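Local coordinates for protein glycosyl hydrolase BlGH5_18 (Bifidobacterium longum subsp. infantis, PDB 7LQX) that probably hydrolyses glycosidic bonds during N-glycan breakdown, as a glycoside hydrolase of family 5, subfamily 18, at residues Y102-Q107 with G157-N162; A137-V142 with A188-V193; A258-A263 with P403-S408; D364-I369 with L420-L425. All coordinates share one frame; numbering follows the deposited sequence.

Contact 1: Y102-Q107 with G157-N162; sequences YVDVFQ and GLTLGN. With EDO (1,2-ethanediol), chain D.
Two neighbouring strands of a (beta/alpha)8 barrel, the third and fourth in chain order, run side by side here and carry on into the loops at their C-terminal ends. Their short axes lie 4.6 Å apart at 32°, and the parallel bonding alternates: Val103 N donates to Gly157 O at 3.1 Å, Thr159 N to Val103 O at 2.9 Å, and Val105 N to Thr159 O. Further along, Phe106 N donates to Leu160 O (2.9 Å). Val103 and Leu158 face the outer helices, whereas Asp104 and Thr159 point the same way into the barrel. There a water donates to Asp104 OD1 and also bonds Thr159 OG1, while OD2 forms a salt bridge with Arg64 and Thr159 OG1 bonds Gln275.

The amide of Gln107 links the two segments, holding Asn162 N of the other and Asp104 O of its own. Its chain folds about the CB-CG bond (chi2 66°), bringing OE1 to Asn162 N at 2.9 Å, with the donor in the carbonyl plane. NE2 reaches back to Asp104 O at 2.9 Å, a straight bond in the plane of the amide but well above the plane of the accepting carbonyl. Both ends of the amide are thus used, which should fix its rotation. Asn162 holds Arg64 through OD1; its ND2 bonds His109 O and, at 2.9 Å, O1 of a 1,2-ethanediol, probably from the crystallisation liquor, which Glu276 also binds. An asparagine directly before a glutamate at the end of the fourth strand is consistent with the Asn-Glu signature of the clan A catalytic barrel.

Contact 2: A137-V142 with A188-V193; sequences AEKTLV and ADLLAV
The carboxylate of Asp189 is approached from one side of its plane by the chain of Lys139: CD lies 3.2 Å from OD2, and NZ meets OD1 at 2.7 Å on its syn side, 27° out of the plane. The other carboxylate, that of Glu138, has OE2 beside the methyls of Leu190, a tentative contact because that leucine is modelled in two conformers; the polar partner of OE2 is Trp186 NE1. Lys139 is extended as far as CD and then folds at chi3 (59°), which carries the ammonium across the aspartate at about a right angle. The resulting salt bridge is backed by a water that accepts from Lys139 NZ at 2.8 Å and donates to Asp189 O at 2.7 Å, tying the lysine to side chain and backbone of one residue. With an alanine here, the Asp189 carboxylate would probably be left without its charged mate and the water without its donor. Further along, the contact turns apolar: Val142 CG1 packs on Val193 CG1 at 3.7 Å, and Val193 also leans on Ala143. The polar pair thus sits at the partly exposed margin while Glu138, Val142 and Leu190 are buried, and Phe106 reaches the inner side of helix 132-149. Helices 132-149 and 180-191 flank strand 155-159 in sequence, so this is the packing of consecutive outer helices around a (beta/alpha)8 barrel.

Contact 3: A258-A263 with P403-S408; sequences AELSRA and PTLVTS
Glu259 sets CG beside its backbone N (chi1 -67°) and bends at chi2 (-56°), which sets the carboxylate out to the side of the helix, where OE1 meets Thr404, whose OG1 stands opposite the backbone N (chi1 -172°). The meeting joins helix 248-264, an outer helix of the barrel, to strand 403-407, an edge of the small three-stranded parallel sheet that follows the barrel in the chain. One oxygen does the work: Glu259 OE1 accepts from Thr404 OG1 at 2.7 Å on its anti side, and from Arg262 NH1 at 2.8 Å through its syn lone pair. The arginine, one turn on in the helix, shares NH1 with Asn363, so the buried carboxylate has a charge partner and a hydroxyl. With a glutamine in place of Glu259, Arg262 would probably lose its salt-bridge mate and the threonine hydroxyl its charged acceptor.

Beside this polar cluster Leu405 points at the helix. Its CD1 lies against the backbone, 3.5 Å from Leu260 N, and 4.1 Å from Leu260 CB; Ile389 and Trp393 of helix 388-399 also touch this leucine. The small Ala263 lets the backbones approach further along; its CB sits 3.3 Å from Leu405 O. At the far end Thr407 CG2 touches Ala263 O at 3.3 Å, and a water donates to that same oxygen at 2.7 Å while accepting from Thr407 N.

Contact 4: D364-I369 with L420-L425; sequences DAAVVI and LGVTRL
Leu425 can be traced outward across the edge of strand 365-369. Its CB is 4.1 Å from Val368 CG2; CG then sits beside the backbone N (chi1 -67°), which swings the branch over strand 365-369, and CD2 ends 3.9 Å from Val368 CG2 and 4.1 Å from Ala366 CB. The same alanine methyl receives Val422 CG1 from the loop at 4.0 Å, so the Ala366 methyl is touched by two side chains of 420-425. Underneath runs parallel pairing: Ala366 N donates to Arg424 O at 3.0 Å. Strand 424-426 is one edge of a three-stranded parallel alpha/beta sheet with 365-369 in the middle, reached through helix 414-420, which ends in a Schellman motif with Gly421 at its C-prime position. The chain leaving that helix is caught at once by Asp364 O, which accepts from Thr423 N at 2.9 Å, the donor standing 36° above the carbonyl plane, and weakly from Arg424 N. Outside the sheet the carboxylate of Asp364 works through water: one molecule donates to Asp364 OD1 and to Gly421 O, both at 2.8 Å, and accepts from Thr423 OG1, while a second links OD1 to the same glycine carbonyl over longer bonds.

Overall arrangement
Contacts 1 and 2 belong to the barrel and touch each other: Phe106 and Leu160 of contact 1 pack against the helices of contact 2. Contacts 3 and 4 meet in the small parallel sheet, where strands 403-407 and 365-369 are neighbours; their centres lie about 9 Å apart, against about 26 Å between contacts 1 and 3. Waters occur in all four. Contact 1 is wholly buried and rests on backbone bonds and a clasping amide near the probable active site. Contact 3, also buried, holds the Glu259-Arg262 pair, whereas contact 2, partly buried, has its Lys139-Asp189 salt bridge at a partly exposed margin. Contact 4, partly buried too, combines sheet bonds with apolar packing.

Contact 1: Y102-Q107 with G157-N162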
loop_
_atom_site.group_PDB
_atom_site.type_symbol
_atom_site.label_atom_id
_atom_site.label_comp_id
_atom_site.label_asym_id
_atom_site.label_seq_id
_atom_site.Cartn_x
_atom_site.Cartn_y
_atom_site.Cartn_z
ATOM N N TYR A 102 1.395 24.843 3.362
ATOM C CA TYR A 102 0.604 24.074 4.315
ATOM C C TYR A 102 0.740 22.606 3.931
ATOM O O TYR A 102 0.705 22.267 2.748
ATOM C CB TYR A 102 -0.864 24.522 4.238
ATOM C CG TYR A 102 -1.055 25.955 4.675
ATOM C CD1 TYR A 102 -0.798 26.997 3.807
ATOM C CD2 TYR A 102 -1.440 26.263 5.973
ATOM C CE1 TYR A 102 -0.929 28.312 4.209
ATOM C CE2 TYR A 102 -1.584 27.578 6.384
ATOM C CZ TYR A 102 -1.325 28.600 5.496
ATOM O OH TYR A 102 -1.451 29.916 5.893
ATOM N N VAL A 103 0.949 21.730 4.913
ATOM C CA VAL A 103 1.247 20.322 4.646
ATOM C C VAL A 103 0.163 19.453 5.268
ATOM O O VAL A 103 -0.209 19.658 6.427
ATOM C CB VAL A 103 2.626 19.940 5.217
ATOM C CG1 VAL A 103 2.914 18.463 5.002
ATOM C CG2 VAL A 103 3.715 20.785 4.601
ATOM N N ASP A 104 -0.338 18.475 4.511
ATOM C CA ASP A 104 -1.245 17.463 5.043
ATOM C C ASP A 104 -0.416 16.235 5.413
ATOM O O ASP A 104 0.358 15.744 4.581
ATOM C CB ASP A 104 -2.280 17.034 4.003
ATOM C CG ASP A 104 -3.460 17.974 3.902
ATOM O OD1 ASP A 104 -3.262 19.199 3.789
ATOM O OD2 ASP A 104 -4.605 17.469 3.903
ATOM N N VAL A 105 -0.602 15.704 6.629
ATOM C CA VAL A 105 0.334 14.691 7.119
ATOM C C VAL A 105 0.040 13.305 6.546
ATOM O O VAL A 105 0.960 12.636 6.064
ATOM C CB VAL A 105 0.422 14.652 8.654
ATOM C CG1 VAL A 105 1.398 13.548 9.092
ATOM C CG2 VAL A 105 0.850 15.996 9.197
ATOM N N PHE A 106 -1.217 12.831 6.634
ATOM C CA PHE A 106 -1.558 11.429 6.355
ATOM C C PHE A 106 -2.403 11.287 5.093
ATOM O O PHE A 106 -3.625 11.458 5.135
ATOM C CB PHE A 106 -2.319 10.790 7.524
ATOM C CG PHE A 106 -1.545 10.738 8.808
ATOM C CD1 PHE A 106 -0.530 9.817 8.986
ATOM C CD2 PHE A 106 -1.844 11.609 9.850
ATOM C CE1 PHE A 106 0.180 9.774 10.179
ATOM C CE2 PHE A 106 -1.133 11.566 11.038
ATOM C CZ PHE A 106 -0.121 10.661 11.198
ATOM N N GLN A 107 -1.756 10.916 3.989
ATOM C CA GLN A 107 -2.439 10.492 2.764
ATOM C C GLN A 107 -2.035 9.038 2.549
ATOM O O GLN A 107 -0.925 8.785 2.078
ATOM C CB GLN A 107 -2.047 11.347 1.561
ATOM C CG GLN A 107 -2.711 12.715 1.537
ATOM C CD GLN A 107 -2.253 13.602 2.671
ATOM O OE1 GLN A 107 -3.052 14.015 3.512
ATOM N NE2 GLN A 107 -0.967 13.907 2.699
ATOM N N GLY A 157 1.784 25.545 8.739
ATOM C CA GLY A 157 1.045 24.616 9.574
ATOM C C GLY A 157 0.616 23.391 8.809
ATOM O O GLY A 157 0.949 23.187 7.640
ATOM N N LEU A 158 -0.152 22.553 9.488
ATOM C CA LEU A 158 -0.487 21.264 8.916
ATOM C C LEU A 158 -1.942 20.909 9.159
ATOM O O LEU A 158 -2.571 21.342 10.135
ATOM C CB LEU A 158 0.443 20.163 9.445
ATOM C CG LEU A 158 0.443 19.915 10.954
ATOM C CD1 LEU A 158 -0.751 19.075 11.363
ATOM C CD2 LEU A 158 1.745 19.243 11.383
ATOM N N THR A 159 -2.459 20.117 8.225
ATOM C CA THR A 159 -3.750 19.459 8.331
ATOM C C THR A 159 -3.434 17.994 8.602
ATOM O O THR A 159 -2.502 17.439 8.013
ATOM C CB THR A 159 -4.490 19.585 7.008
ATOM O OG1 THR A 159 -4.627 20.973 6.683
ATOM C CG2 THR A 159 -5.875 18.984 7.065
ATOM N N LEU A 160 -4.191 17.356 9.492
ATOM C CA LEU A 160 -3.841 15.989 9.865
ATOM C C LEU A 160 -3.769 15.075 8.645
ATOM O O LEU A 160 -2.876 14.230 8.545
ATOM C CB LEU A 160 -4.816 15.442 10.902
ATOM C CG LEU A 160 -4.857 16.207 12.216
ATOM C CD1 LEU A 160 -5.825 15.534 13.179
ATOM C CD2 LEU A 160 -3.491 16.333 12.860
ATOM N N GLY A 161 -4.697 15.220 7.709
ATOM C CA GLY A 161 -4.655 14.434 6.485
ATOM C C GLY A 161 -5.879 14.728 5.647
ATOM O O GLY A 161 -6.903 15.198 6.149
ATOM N N ASN A 162 -5.770 14.421 4.362
ATOM C CA ASN A 162 -6.834 14.790 3.439
ATOM C C ASN A 162 -8.046 13.884 3.616
ATOM O O ASN A 162 -7.958 12.682 3.363
ATOM C CB ASN A 162 -6.309 14.664 2.016
ATOM C CG ASN A 162 -7.309 15.101 1.002
ATOM O OD1 ASN A 162 -7.814 16.216 1.069
ATOM N ND2 ASN A 162 -7.637 14.219 0.065
HETATM C C1 EDO D . -8.924 15.824 -3.210
HETATM O O1 EDO D . -9.154 15.835 -1.800
HETATM C C2 EDO D . -7.958 14.686 -3.526
HETATM O O2 EDO D . -8.543 13.456 -3.069
HETATM O O HOH W 1 -2.486 21.431 5.026
HETATM O O HOH W 2 -5.662 11.364 3.267
#

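Contact 2: A137-V142 with A188-V193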
loop_
_atom_site.group_PDB
_atom_site.type_symbol
_atom_site.label_atom_id
_atom_site.label_comp_id
_atom_site.label_asym_id
_atom_site.label_seq_id
_atom_site.Cartn_x
_atom_site.Cartn_y
_atom_site.Cartn_z
ATOM N N ALA A 137 1.804 5.847 16.837
ATOM C CA ALA A 137 2.650 5.988 15.657
ATOM C C ALA A 137 2.282 7.232 14.858
ATOM O O ALA A 137 3.159 7.917 14.313
ATOM C CB ALA A 137 2.530 4.741 14.781
ATOM N N GLU A 138 0.989 7.534 14.768
ATOM C CA GLU A 138 0.567 8.749 14.086
ATOM C C GLU A 138 1.127 9.974 14.789
ATOM O O GLU A 138 1.669 10.882 14.151
ATOM C CB GLU A 138 -0.956 8.815 14.057
ATOM C CG GLU A 138 -1.598 7.771 13.176
ATOM C CD GLU A 138 -3.027 7.492 13.577
ATOM O OE1 GLU A 138 -3.547 6.418 13.215
ATOM O OE2 GLU A 138 -3.632 8.341 14.260
ATOM N N LYS A 139 1.019 10.005 16.115
ATOM C CA LYS A 139 1.537 11.146 16.856
ATOM C C LYS A 139 3.039 11.276 16.675
ATOM O O LYS A 139 3.561 12.387 16.537
ATOM C CB LYS A 139 1.183 11.012 18.332
ATOM C CG LYS A 139 -0.287 11.213 18.631
ATOM C CD LYS A 139 -0.576 11.084 20.124
ATOM C CE LYS A 139 0.218 12.107 20.926
ATOM N NZ LYS A 139 -0.257 12.236 22.334
ATOM N N THR A 140 3.754 10.151 16.669
ATOM C CA THR A 140 5.196 10.191 16.452
ATOM C C THR A 140 5.531 10.780 15.085
ATOM O O THR A 140 6.439 11.612 14.972
ATOM C CB THR A 140 5.784 8.788 16.613
ATOM O OG1 THR A 140 5.449 8.283 17.912
ATOM C CG2 THR A 140 7.283 8.826 16.468
ATOM N N LEU A 141 4.809 10.368 14.037
ATOM C CA LEU A 141 5.058 10.925 12.708
ATOM C C LEU A 141 4.746 12.421 12.663
ATOM O O LEU A 141 5.526 13.211 12.120
ATOM C CB LEU A 141 4.268 10.165 11.639
ATOM C CG LEU A 141 4.511 10.689 10.219
ATOM C CD1 LEU A 141 5.998 10.597 9.848
ATOM C CD2 LEU A 141 3.653 9.954 9.211
ATOM N N VAL A 142 3.601 12.834 13.215
ATOM C CA VAL A 142 3.291 14.262 13.244
ATOM C C VAL A 142 4.411 15.029 13.943
ATOM O O VAL A 142 4.871 16.065 13.455
ATOM C CB VAL A 142 1.931 14.531 13.914
ATOM C CG1 VAL A 142 1.674 16.037 14.003
ATOM C CG2 VAL A 142 0.804 13.866 13.174
ATOM N N ALA A 188 -8.203 15.825 18.969
ATOM C CA ALA A 188 -7.525 16.671 19.942
ATOM C C ALA A 188 -6.114 16.171 20.211
ATOM O O ALA A 188 -5.175 16.969 20.329
ATOM C CB ALA A 188 -8.327 16.728 21.243
ATOM N N ASP A 189 -5.949 14.850 20.310
ATOM C CA ASP A 189 -4.652 14.261 20.632
ATOM C C ASP A 189 -3.613 14.568 19.560
ATOM O O ASP A 189 -2.465 14.899 19.876
ATOM C CB ASP A 189 -4.842 12.752 20.804
ATOM C CG ASP A 189 -3.671 12.067 21.480
ATOM O OD1 ASP A 189 -2.861 12.742 22.145
ATOM O OD2 ASP A 189 -3.569 10.828 21.341
ATOM N N LEU A 190 -3.998 14.471 18.285
ATOM C CA LEU A 190 -3.044 14.725 17.209
ATOM C C LEU A 190 -2.807 16.218 17.002
ATOM O O LEU A 190 -1.673 16.634 16.734
ATOM C CB LEU A 190 -3.521 14.063 15.915
ATOM C CG LEU A 190 -3.104 12.606 15.713
ATOM C CD1 LEU A 190 -3.753 11.669 16.716
ATOM C CD2 LEU A 190 -3.427 12.169 14.291
ATOM N N LEU A 191 -3.854 17.040 17.125
ATOM C CA LEU A 191 -3.690 18.482 16.951
ATOM C C LEU A 191 -2.745 19.061 17.992
ATOM O O LEU A 191 -2.049 20.048 17.719
ATOM C CB LEU A 191 -5.050 19.178 17.019
ATOM C CG LEU A 191 -5.998 18.854 15.864
ATOM C CD1 LEU A 191 -7.400 19.326 16.206
ATOM C CD2 LEU A 191 -5.525 19.467 14.540
ATOM N N ALA A 192 -2.717 18.472 19.188
ATOM C CA ALA A 192 -1.909 18.977 20.288
ATOM C C ALA A 192 -0.418 18.853 20.032
ATOM O O ALA A 192 0.371 19.454 20.766
ATOM C CB ALA A 192 -2.259 18.223 21.572
ATOM N N VAL A 193 -0.013 18.080 19.023
ATOM C CA VAL A 193 1.402 17.978 18.695
ATOM C C VAL A 193 1.941 19.302 18.179
ATOM O O VAL A 193 3.125 19.608 18.363
ATOM C CB VAL A 193 1.627 16.834 17.691
ATOM C CG1 VAL A 193 3.094 16.752 17.301
ATOM C CG2 VAL A 193 1.146 15.520 18.284
HETATM O O HOH W 3 -1.036 14.936 22.201
#

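Contact 3: A258-A263 with P403-S408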
loop_
_atom_site.group_PDB
_atom_site.type_symbol
_atom_site.label_atom_id
_atom_site.label_comp_id
_atom_site.label_asym_id
_atom_site.label_seq_id
_atom_site.Cartn_x
_atom_site.Cartn_y
_atom_site.Cartn_z
ATOM N N ALA A 258 -19.520 27.219 3.312
ATOM C CA ALA A 258 -18.903 28.157 4.241
ATOM C C ALA A 258 -19.921 28.663 5.261
ATOM O O ALA A 258 -19.656 28.673 6.469
ATOM C CB ALA A 258 -18.273 29.320 3.475
ATOM N N GLU A 259 -21.103 29.069 4.792
ATOM C CA GLU A 259 -22.133 29.559 5.705
ATOM C C GLU A 259 -22.662 28.446 6.599
ATOM O O GLU A 259 -22.929 28.669 7.784
ATOM C CB GLU A 259 -23.277 30.196 4.919
ATOM C CG GLU A 259 -22.893 31.479 4.189
ATOM C CD GLU A 259 -22.308 32.541 5.108
ATOM O OE1 GLU A 259 -22.623 32.545 6.318
ATOM O OE2 GLU A 259 -21.531 33.377 4.620
ATOM N N LEU A 260 -22.828 27.241 6.052
ATOM C CA LEU A 260 -23.265 26.115 6.865
ATOM C C LEU A 260 -22.299 25.890 8.016
ATOM O O LEU A 260 -22.718 25.677 9.159
ATOM C CB LEU A 260 -23.386 24.872 5.985
ATOM C CG LEU A 260 -23.847 23.594 6.673
ATOM C CD1 LEU A 260 -25.236 23.724 7.253
ATOM C CD2 LEU A 260 -23.804 22.446 5.666
ATOM N N SER A 261 -20.996 25.944 7.742
ATOM C CA SER A 261 -20.027 25.703 8.800
ATOM C C SER A 261 -20.132 26.750 9.899
ATOM O O SER A 261 -19.964 26.429 11.078
ATOM C CB SER A 261 -18.616 25.634 8.213
ATOM O OG SER A 261 -18.079 26.906 7.879
ATOM N N ARG A 262 -20.447 27.992 9.539
ATOM C CA ARG A 262 -20.562 29.049 10.536
ATOM C C ARG A 262 -21.664 28.771 11.545
ATOM O O ARG A 262 -21.592 29.251 12.683
ATOM C CB ARG A 262 -20.821 30.387 9.854
ATOM C CG ARG A 262 -19.632 30.948 9.095
ATOM C CD ARG A 262 -20.041 32.237 8.423
ATOM N NE ARG A 262 -20.250 33.327 9.377
ATOM C CZ ARG A 262 -20.948 34.430 9.121
ATOM N NH1 ARG A 262 -21.579 34.573 7.967
ATOM N NH2 ARG A 262 -21.026 35.387 10.035
ATOM N N ALA A 263 -22.705 28.040 11.151
ATOM C CA ALA A 263 -23.760 27.720 12.103
ATOM C C ALA A 263 -23.201 27.013 13.328
ATOM O O ALA A 263 -23.726 27.172 14.436
ATOM C CB ALA A 263 -24.803 26.826 11.435
ATOM N N PRO A 403 -28.261 35.078 2.965
ATOM C CA PRO A 403 -28.527 34.203 4.104
ATOM C C PRO A 403 -27.268 33.573 4.670
ATOM O O PRO A 403 -26.308 33.258 3.958
ATOM C CB PRO A 403 -29.434 33.116 3.512
ATOM C CG PRO A 403 -28.990 33.029 2.062
ATOM C CD PRO A 403 -28.714 34.481 1.688
ATOM N N THR A 404 -27.314 33.347 5.972
ATOM C CA THR A 404 -26.424 32.402 6.627
ATOM C C THR A 404 -27.276 31.262 7.181
ATOM O O THR A 404 -28.464 31.143 6.882
ATOM C CB THR A 404 -25.552 33.113 7.661
ATOM O OG1 THR A 404 -24.555 32.208 8.151
ATOM C CG2 THR A 404 -26.372 33.653 8.836
ATOM N N LEU A 405 -26.645 30.404 7.968
ATOM C CA LEU A 405 -27.327 29.329 8.673
ATOM C C LEU A 405 -27.015 29.462 10.151
ATOM O O LEU A 405 -25.885 29.781 10.519
ATOM C CB LEU A 405 -26.895 27.956 8.163
ATOM C CG LEU A 405 -27.392 27.806 6.714
ATOM C CD1 LEU A 405 -26.237 27.774 5.723
ATOM C CD2 LEU A 405 -28.347 26.637 6.522
ATOM N N VAL A 406 -28.014 29.207 10.988
ATOM C CA VAL A 406 -27.819 29.226 12.430
ATOM C C VAL A 406 -28.463 27.981 13.021
ATOM O O VAL A 406 -29.371 27.384 12.440
ATOM C CB VAL A 406 -28.394 30.492 13.101
ATOM C CG1 VAL A 406 -27.740 31.743 12.544
ATOM C CG2 VAL A 406 -29.903 30.547 12.947
ATOM N N THR A 407 -27.972 27.581 14.192
ATOM C CA THR A 407 -28.632 26.504 14.901
ATOM C C THR A 407 -29.850 27.030 15.660
ATOM O O THR A 407 -30.021 28.235 15.882
ATOM C CB THR A 407 -27.695 25.847 15.913
ATOM O OG1 THR A 407 -27.453 26.768 16.983
ATOM C CG2 THR A 407 -26.388 25.423 15.256
ATOM N N SER A 408 -30.679 26.080 16.098
ATOM C CA SER A 408 -31.833 26.415 16.929
ATOM C C SER A 408 -31.434 27.131 18.216
ATOM O O SER A 408 -32.185 27.981 18.699
ATOM C CB SER A 408 -32.640 25.145 17.210
ATOM O OG SER A 408 -31.798 24.062 17.573
HETATM O O HOH W 4 -25.464 29.191 14.843
#

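Contact 4: D364-I369 with L420-L425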
loop_
_atom_site.group_PDB
_atom_site.type_symbol
_atom_site.label_atom_id
_atom_site.label_comp_id
_atom_site.label_asym_id
_atom_site.label_seq_id
_atom_site.Cartn_x
_atom_site.Cartn_y
_atom_site.Cartn_z
ATOM N N ASP A 364 -28.397 39.183 6.542
ATOM C CA ASP A 364 -29.699 39.658 6.979
ATOM C C ASP A 364 -30.634 38.542 7.415
ATOM O O ASP A 364 -31.518 38.780 8.250
ATOM C CB ASP A 364 -30.376 40.406 5.827
ATOM C CG ASP A 364 -29.631 41.655 5.424
ATOM O OD1 ASP A 364 -29.385 42.508 6.303
ATOM O OD2 ASP A 364 -29.295 41.784 4.227
ATOM N N ALA A 365 -30.492 37.354 6.841
ATOM C CA ALA A 365 -31.427 36.268 7.057
ATOM C C ALA A 365 -30.660 35.011 7.418
ATOM O O ALA A 365 -29.480 34.865 7.093
ATOM C CB ALA A 365 -32.263 36.000 5.801
ATOM N N ALA A 366 -31.343 34.093 8.094
ATOM C CA ALA A 366 -30.746 32.799 8.374
ATOM C C ALA A 366 -31.799 31.704 8.355
ATOM O O ALA A 366 -32.934 31.908 8.800
ATOM C CB ALA A 366 -30.007 32.770 9.718
ATOM N N VAL A 367 -31.406 30.550 7.820
ATOM C CA VAL A 367 -32.169 29.315 7.945
ATOM C C VAL A 367 -31.743 28.627 9.237
ATOM O O VAL A 367 -30.544 28.551 9.543
ATOM C CB VAL A 367 -31.955 28.404 6.725
ATOM C CG1 VAL A 367 -32.818 27.159 6.852
ATOM C CG2 VAL A 367 -32.281 29.147 5.425
ATOM N N VAL A 368 -32.728 28.146 9.993
ATOM C CA VAL A 368 -32.503 27.555 11.308
ATOM C C VAL A 368 -32.390 26.040 11.193
ATOM O O VAL A 368 -33.275 25.376 10.644
ATOM C CB VAL A 368 -33.642 27.940 12.272
ATOM C CG1 VAL A 368 -33.413 27.300 13.618
ATOM C CG2 VAL A 368 -33.747 29.449 12.404
ATOM N N ILE A 369 -31.323 25.496 11.767
ATOM C CA ILE A 369 -31.053 24.063 11.800
ATOM C C ILE A 369 -31.257 23.576 13.229
ATOM O O ILE A 369 -30.517 23.972 14.136
ATOM C CB ILE A 369 -29.614 23.771 11.342
ATOM C CG1 ILE A 369 -29.376 24.255 9.914
ATOM C CG2 ILE A 369 -29.312 22.286 11.428
ATOM C CD1 ILE A 369 -27.912 24.234 9.484
ATOM N N LEU A 420 -24.258 38.660 14.083
ATOM C CA LEU A 420 -24.279 38.198 12.699
ATOM C C LEU A 420 -24.952 39.191 11.766
ATOM O O LEU A 420 -24.720 39.139 10.553
ATOM C CB LEU A 420 -25.047 36.883 12.600
ATOM C CG LEU A 420 -24.455 35.675 13.312
ATOM C CD1 LEU A 420 -25.482 34.565 13.383
ATOM C CD2 LEU A 420 -23.218 35.204 12.575
ATOM N N GLY A 421 -25.798 40.065 12.301
ATOM C CA GLY A 421 -26.606 40.961 11.504
ATOM C C GLY A 421 -27.965 40.421 11.118
ATOM O O GLY A 421 -28.664 41.055 10.320
ATOM N N VAL A 422 -28.368 39.286 11.673
ATOM C CA VAL A 422 -29.542 38.560 11.205
ATOM C C VAL A 422 -30.797 39.153 11.827
ATOM O O VAL A 422 -30.927 39.190 13.053
ATOM C CB VAL A 422 -29.415 37.069 11.553
ATOM C CG1 VAL A 422 -30.747 36.372 11.372
ATOM C CG2 VAL A 422 -28.336 36.427 10.717
ATOM N N THR A 423 -31.734 39.587 10.983
ATOM C CA THR A 423 -33.014 40.113 11.444
ATOM C C THR A 423 -34.211 39.297 10.977
ATOM O O THR A 423 -35.351 39.676 11.273
ATOM C CB THR A 423 -33.206 41.585 11.033
ATOM O OG1 THR A 423 -33.196 41.707 9.608
ATOM C CG2 THR A 423 -32.114 42.462 11.655
ATOM N N ARG A 424 -33.994 38.198 10.263
ATOM C CA ARG A 424 -35.064 37.338 9.786
ATOM C C ARG A 424 -34.612 35.894 9.920
ATOM O O ARG A 424 -33.482 35.560 9.551
ATOM C CB ARG A 424 -35.418 37.614 8.319
ATOM C CG ARG A 424 -36.315 36.538 7.708
ATOM C CD ARG A 424 -37.177 37.070 6.564
ATOM N NE ARG A 424 -36.379 37.543 5.437
ATOM C CZ ARG A 424 -36.476 37.094 4.185
ATOM N NH1 ARG A 424 -37.351 36.151 3.853
ATOM N NH2 ARG A 424 -35.696 37.614 3.252
ATOM N N LEU A 425 -35.494 35.043 10.426
ATOM C CA LEU A 425 -35.215 33.623 10.580
ATOM C C LEU A 425 -36.238 32.821 9.795
ATOM O O LEU A 425 -37.423 33.161 9.778
ATOM C CB LEU A 425 -35.313 33.223 12.050
ATOM C CG LEU A 425 -34.255 33.820 12.980
ATOM C CD1 LEU A 425 -34.629 33.566 14.425
ATOM C CD2 LEU A 425 -32.881 33.251 12.654
HETATM O O HOH W 5 -30.667 42.362 8.779
HETATM O O HOH W 6 -26.913 42.344 8.203
#